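Local coordinates for protein NUDIX hydrolase (Alicyclobacillus acidocaldarius subsp. acidocaldarius, PDB 3QSJ) that binds calcium and probably hydrolyses phosphorus-containing acid anhydrides with the help of a divalent metal ion, at residues T12-R17 with I24-V29; T187-G192 with A202-L207. All coordinates share one frame; numbering follows the deposited sequence. Where two conformers were deposited one is given.

Interaction 1 of 2, residues T12-R17 with I24-V29; sequences TLVVIR and IEVLVV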
loop_
_atom_site.group_PDB
_atom_site.type_symbol
_atom_site.label_atom_id
_atom_site.label_comp_id
_atom_site.label_asym_id
_atom_site.label_seq_id
_atom_site.Cartn_x
_atom_site.Cartn_y
_atom_site.Cartn_z
ATOM N N THR A 12 -1.673 0.580 4.577
ATOM C CA THR A 12 -1.654 1.111 3.227
ATOM C C THR A 12 -0.223 1.194 2.727
ATOM O O THR A 12 0.666 1.602 3.477
ATOM C CB THR A 12 -2.317 2.504 3.245
ATOM O OG1 THR A 12 -3.671 2.340 3.674
ATOM C CG2 THR A 12 -2.392 3.087 1.857
ATOM N N LEU A 13 -0.043 0.940 1.423
ATOM C CA LEU A 13 1.287 0.983 0.805
ATOM C C LEU A 13 1.345 2.094 -0.201
ATOM O O LEU A 13 0.543 2.166 -1.141
ATOM C CB LEU A 13 1.648 -0.349 0.114
ATOM C CG LEU A 13 3.134 -0.499 -0.247
ATOM C CD1 LEU A 13 4.009 -0.353 1.012
ATOM C CD2 LEU A 13 3.354 -1.859 -0.975
ATOM N N VAL A 14 2.378 2.949 -0.050
ATOM C CA VAL A 14 2.584 4.102 -0.914
ATOM C C VAL A 14 3.772 3.682 -1.759
ATOM O O VAL A 14 4.920 3.663 -1.258
ATOM C CB VAL A 14 2.867 5.371 -0.072
ATOM C CG1 VAL A 14 3.037 6.606 -0.982
ATOM C CG2 VAL A 14 1.752 5.604 0.962
ATOM N N VAL A 15 3.499 3.319 -3.013
ATOM C CA VAL A 15 4.554 2.813 -3.923
ATOM C C VAL A 15 4.940 3.962 -4.832
ATOM O O VAL A 15 4.104 4.478 -5.590
ATOM C CB VAL A 15 4.040 1.589 -4.728
ATOM C CG1 VAL A 15 5.177 0.975 -5.557
ATOM C CG2 VAL A 15 3.417 0.531 -3.797
ATOM N N ILE A 16 6.202 4.341 -4.789
ATOM C CA ILE A 16 6.682 5.486 -5.578
ATOM C C ILE A 16 7.822 5.224 -6.529
ATOM O O ILE A 16 8.488 4.200 -6.449
ATOM C CB ILE A 16 7.155 6.609 -4.598
ATOM C CG1 ILE A 16 8.449 6.191 -3.807
ATOM C CG2 ILE A 16 6.016 7.092 -3.705
ATOM C CD1 ILE A 16 9.075 7.383 -2.932
ATOM N N ARG A 17 8.028 6.156 -7.464
ATOM C CA ARG A 17 9.188 6.047 -8.344
ATOM C C ARG A 17 9.601 7.493 -8.733
ATOM O O ARG A 17 8.819 8.426 -8.590
ATOM C CB ARG A 17 8.841 5.209 -9.577
ATOM C CG ARG A 17 7.867 5.941 -10.511
ATOM C CD ARG A 17 7.356 5.000 -11.589
ATOM N NE ARG A 17 6.539 5.709 -12.596
ATOM C CZ ARG A 17 5.967 5.078 -13.610
ATOM N NH1 ARG A 17 6.127 3.759 -13.756
ATOM N NH2 ARG A 17 5.234 5.761 -14.502
ATOM N N ILE A 24 8.182 13.006 -8.134
ATOM C CA ILE A 24 7.854 11.645 -7.713
ATOM C C ILE A 24 6.485 11.272 -8.282
ATOM O O ILE A 24 5.540 12.068 -8.215
ATOM C CB ILE A 24 7.859 11.564 -6.175
ATOM C CG1 ILE A 24 9.288 11.805 -5.651
ATOM C CG2 ILE A 24 7.302 10.198 -5.725
ATOM C CD1 ILE A 24 9.482 11.945 -4.113
ATOM N N GLU A 25 6.358 10.024 -8.740
ATOM C CA GLU A 25 5.097 9.450 -9.190
ATOM C C GLU A 25 4.729 8.376 -8.202
ATOM O O GLU A 25 5.616 7.797 -7.589
ATOM C CB GLU A 25 5.244 8.844 -10.592
ATOM C CG GLU A 25 5.465 9.972 -11.571
ATOM C CD GLU A 25 5.839 9.600 -12.978
ATOM O OE1 GLU A 25 5.942 8.381 -13.274
ATOM O OE2 GLU A 25 6.000 10.544 -13.796
ATOM N N VAL A 26 3.431 8.052 -8.101
ATOM C CA VAL A 26 2.924 7.128 -7.061
ATOM C C VAL A 26 1.778 6.307 -7.638
ATOM O O VAL A 26 1.079 6.815 -8.521
ATOM C CB VAL A 26 2.496 7.967 -5.813
ATOM C CG1 VAL A 26 1.392 9.011 -6.139
ATOM C CG2 VAL A 26 2.108 7.069 -4.636
ATOM N N LEU A 27 1.551 5.073 -7.129
ATOM C CA LEU A 27 0.466 4.247 -7.602
ATOM C C LEU A 27 -0.776 4.607 -6.797
ATOM O O LEU A 27 -0.796 4.536 -5.542
ATOM C CB LEU A 27 0.778 2.753 -7.397
ATOM C CG LEU A 27 1.678 2.102 -8.425
ATOM C CD1 LEU A 27 1.963 0.668 -8.010
ATOM C CD2 LEU A 27 0.980 2.084 -9.824
ATOM N N VAL A 28 -1.811 4.962 -7.499
ATOM C CA VAL A 28 -3.062 5.239 -6.807
ATOM C C VAL A 28 -4.116 4.398 -7.445
ATOM O O VAL A 28 -3.955 3.945 -8.591
ATOM C CB VAL A 28 -3.449 6.743 -6.796
ATOM C CG1 VAL A 28 -2.497 7.557 -5.915
ATOM C CG2 VAL A 28 -3.522 7.319 -8.214
ATOM N N VAL A 29 -5.217 4.213 -6.723
ATOM C CA VAL A 29 -6.379 3.476 -7.239
ATOM C C VAL A 29 -7.652 4.281 -6.975
ATOM O O VAL A 29 -7.661 5.141 -6.093
ATOM C CB VAL A 29 -6.478 2.075 -6.614
ATOM C CG1 VAL A 29 -5.196 1.251 -6.942
ATOM C CG2 VAL A 29 -6.720 2.153 -5.097
HETATM O O HOH W 1 0.936 3.278 -3.847
#
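R17 and E25 form a hydrogen-bonded antiparallel pair, R17 N giving to E25 O and E25 N to R17 O (both 2.9 Å), while I16 and V26 beside them form a non-hydrogen-bonded pair with CA atoms 4.4 Å apart. One more direct rung, L27 N to V15 O at 3.0 Å, follows. Beyond it the strands, whose directions lie 144° apart, splay, and a water bridges the opening: it accepts from V15 N and donates to L13 O and L27 O. The R17 side chain crosses that of E25 at a slant on one face of the sheet. CG sits between the backbone N and the carbonyl carbon (chi1 70°), and the chain then runs extended to NE, delivering the guanidinium to E25. NE (2.8 Å) and NH2 (3.0 Å) both close on E25 OE1, which lies near the guanidinium plane; the carboxylate is twisted 48° from that plane. E25 OE2 takes a hydrogen bond from A20 N in the turn, so the carboxylate links the arginine to the hairpin loop. W179 adds a cation-pi contact to R17. A methionine in place of R17 would probably leave E25 OE1 without its charged mate and W179 without its cation. The other face of this pairing is aliphatic: I16 CB lies 3.8 Å from I24 CG2, and V14 CG1 meets V26 CG2 at the same distance. Back on the R17 side, V15 and L27 run side by side, CD1 of L27 against CB of V15. This is the hairpin of strands 7-18 and 24-31 in the mixed sheet of the Nudix fold. L13 and L27 pack on helix 72-87, which supplies calcium ligands E82 and E86, whereas V14 and V26 rest on F44 of strand 42-48.

Interaction 2 of 2, residues T187-G192 with A202-L207; sequences TRIQSG and AVLKAL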
loop_
_atom_site.group_PDB
_atom_site.type_symbol
_atom_site.label_atom_id
_atom_site.label_comp_id
_atom_site.label_asym_id
_atom_site.label_seq_id
_atom_site.Cartn_x
_atom_site.Cartn_y
_atom_site.Cartn_z
ATOM N N THR A 187 -3.564 18.336 -6.836
ATOM C CA THR A 187 -4.295 19.460 -7.400
ATOM C C THR A 187 -5.731 19.041 -7.687
ATOM O O THR A 187 -6.665 19.772 -7.336
ATOM C CB THR A 187 -3.513 20.013 -8.601
ATOM O OG1 THR A 187 -2.257 20.497 -8.108
ATOM C CG2 THR A 187 -4.254 21.111 -9.342
ATOM N N ARG A 188 -5.908 17.795 -8.185
ATOM C CA ARG A 188 -7.226 17.261 -8.503
ATOM C C ARG A 188 -8.082 17.073 -7.274
ATOM O O ARG A 188 -9.284 17.277 -7.357
ATOM C CB ARG A 188 -7.128 15.988 -9.325
ATOM C CG ARG A 188 -6.564 16.284 -10.708
ATOM C CD ARG A 188 -6.816 15.148 -11.648
ATOM N NE ARG A 188 -8.235 15.067 -11.982
ATOM C CZ ARG A 188 -8.809 14.004 -12.525
ATOM N NH1 ARG A 188 -8.091 12.917 -12.796
ATOM N NH2 ARG A 188 -10.106 14.013 -12.799
ATOM N N ILE A 189 -7.467 16.719 -6.131
ATOM C CA ILE A 189 -8.198 16.586 -4.867
ATOM C C ILE A 189 -8.506 17.968 -4.307
ATOM O O ILE A 189 -9.641 18.209 -3.933
ATOM C CB ILE A 189 -7.389 15.737 -3.883
ATOM C CG1 ILE A 189 -7.214 14.326 -4.446
ATOM C CG2 ILE A 189 -8.045 15.696 -2.500
ATOM C CD1 ILE A 189 -6.064 13.517 -3.758
ATOM N N GLN A 190 -7.486 18.840 -4.196
ATOM C CA GLN A 190 -7.644 20.197 -3.651
ATOM C C GLN A 190 -8.714 20.995 -4.391
ATOM O O GLN A 190 -9.406 21.812 -3.777
ATOM C CB GLN A 190 -6.293 20.946 -3.680
ATOM C CG GLN A 190 -5.201 20.269 -2.832
ATOM C CD GLN A 190 -3.884 21.012 -2.890
ATOM O OE1 GLN A 190 -3.204 21.175 -1.885
ATOM N NE2 GLN A 190 -3.490 21.479 -4.058
ATOM N N SER A 191 -8.863 20.736 -5.701
ATOM C CA SER A 191 -9.832 21.407 -6.562
ATOM C C SER A 191 -11.254 20.871 -6.396
ATOM O O SER A 191 -12.203 21.527 -6.811
ATOM C CB SER A 191 -9.397 21.330 -8.025
ATOM O OG SER A 191 -8.147 21.975 -8.216
ATOM N N GLY A 192 -11.393 19.696 -5.791
ATOM C CA GLY A 192 -12.692 19.076 -5.558
ATOM C C GLY A 192 -13.167 18.115 -6.632
ATOM O O GLY A 192 -14.280 17.594 -6.533
ATOM N N ALA A 202 -2.265 14.214 2.869
ATOM C CA ALA A 202 -1.047 14.519 3.627
ATOM C C ALA A 202 0.147 13.718 3.053
ATOM O O ALA A 202 1.240 14.273 2.931
ATOM C CB ALA A 202 -1.286 14.256 5.111
ATOM N N VAL A 203 -0.082 12.488 2.542
ATOM C CA VAL A 203 1.016 11.749 1.885
ATOM C C VAL A 203 1.400 12.431 0.579
ATOM O O VAL A 203 2.583 12.620 0.314
ATOM C CB VAL A 203 0.661 10.256 1.615
ATOM C CG1 VAL A 203 1.731 9.560 0.719
ATOM C CG2 VAL A 203 0.489 9.493 2.940
ATOM N N LEU A 204 0.404 12.812 -0.244
ATOM C CA LEU A 204 0.689 13.495 -1.516
ATOM C C LEU A 204 1.456 14.791 -1.333
ATOM O O LEU A 204 2.434 15.021 -2.042
ATOM C CB LEU A 204 -0.579 13.713 -2.314
ATOM C CG LEU A 204 -1.335 12.446 -2.689
ATOM C CD1 LEU A 204 -2.735 12.829 -3.123
ATOM C CD2 LEU A 204 -0.587 11.613 -3.802
ATOM N N LYS A 205 1.088 15.598 -0.330
ATOM C CA LYS A 205 1.813 16.844 -0.046
ATOM C C LYS A 205 3.262 16.534 0.367
ATOM O O LYS A 205 4.181 17.268 -0.046
ATOM C CB LYS A 205 1.150 17.647 1.088
ATOM C CG LYS A 205 -0.196 18.238 0.767
ATOM C CD LYS A 205 -0.734 18.981 2.010
ATOM C CE LYS A 205 -2.091 19.592 1.766
ATOM N NZ LYS A 205 -2.846 19.777 3.029
ATOM N N ALA A 206 3.474 15.437 1.158
ATOM C CA ALA A 206 4.829 15.043 1.621
ATOM C C ALA A 206 5.656 14.660 0.418
ATOM O O ALA A 206 6.798 15.065 0.308
ATOM C CB ALA A 206 4.761 13.867 2.605
ATOM N N LEU A 207 5.082 13.877 -0.500
ATOM C CA LEU A 207 5.768 13.475 -1.743
ATOM C C LEU A 207 6.101 14.689 -2.649
ATOM O O LEU A 207 7.199 14.764 -3.215
ATOM C CB LEU A 207 4.864 12.510 -2.504
ATOM C CG LEU A 207 4.702 11.107 -1.879
ATOM C CD1 LEU A 207 3.779 10.251 -2.758
ATOM C CD2 LEU A 207 6.065 10.433 -1.663
#
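I189 and L204 meet methyl to methyl, CD1 to CD1 at 3.5 Å, tighter than usual for two carbons. The side chains cross at about a right angle. In I189, CG1 stands anti to the carbonyl carbon (chi1 -63°) and CD1 extends from it toward the other helix. Beside this buried touch, at the solvent-exposed margin, the extended chains of Q190 and K205 approach loosely, amide OE1 of the glutamine lying 4.1 Å from CE of the lysine. The contact falls in the final turn of helix 182-190. T187 O there accepts from both S191 N (2.9 Å) and S191 OG (2.8 Å), which reach it from opposite faces of its carbonyl plane. G192, with positive phi (93°), closes the turn as a Schellman motif, its N bonding back to I189 O; a side chain at these backbone angles would press on the preceding carbonyl oxygen. R188 NE forms a salt bridge with E193 just beyond. The L204 side chain also packs on A182 and M185 of helix 182-190, while I189 touches V42 and L204 touches F44, so both helices lean on strand 42-48 of the central sheet.

In the fold
Interaction 1 lies deep in the chain, its centre about 8 Å from the chain's centre, and interaction 2 about 17 Å out, partly buried with an exposed margin. The first joins neighbouring strands through backbone bonds, a bridging water and a charged pair; the second joins two helices through side chains alone, chiefly one aliphatic touch. They adjoin directly: helix 198-209 lies against the hairpin's aliphatic face, V203 CG1 coming within 3.6 Å of V14 CG1, L207 packing on I16, and L204 turning one methyl to V26 and the other to I189. L204 thus sits between the hairpin and helix 182-190, and F44 of strand 42-48 touches side chains from both interactions.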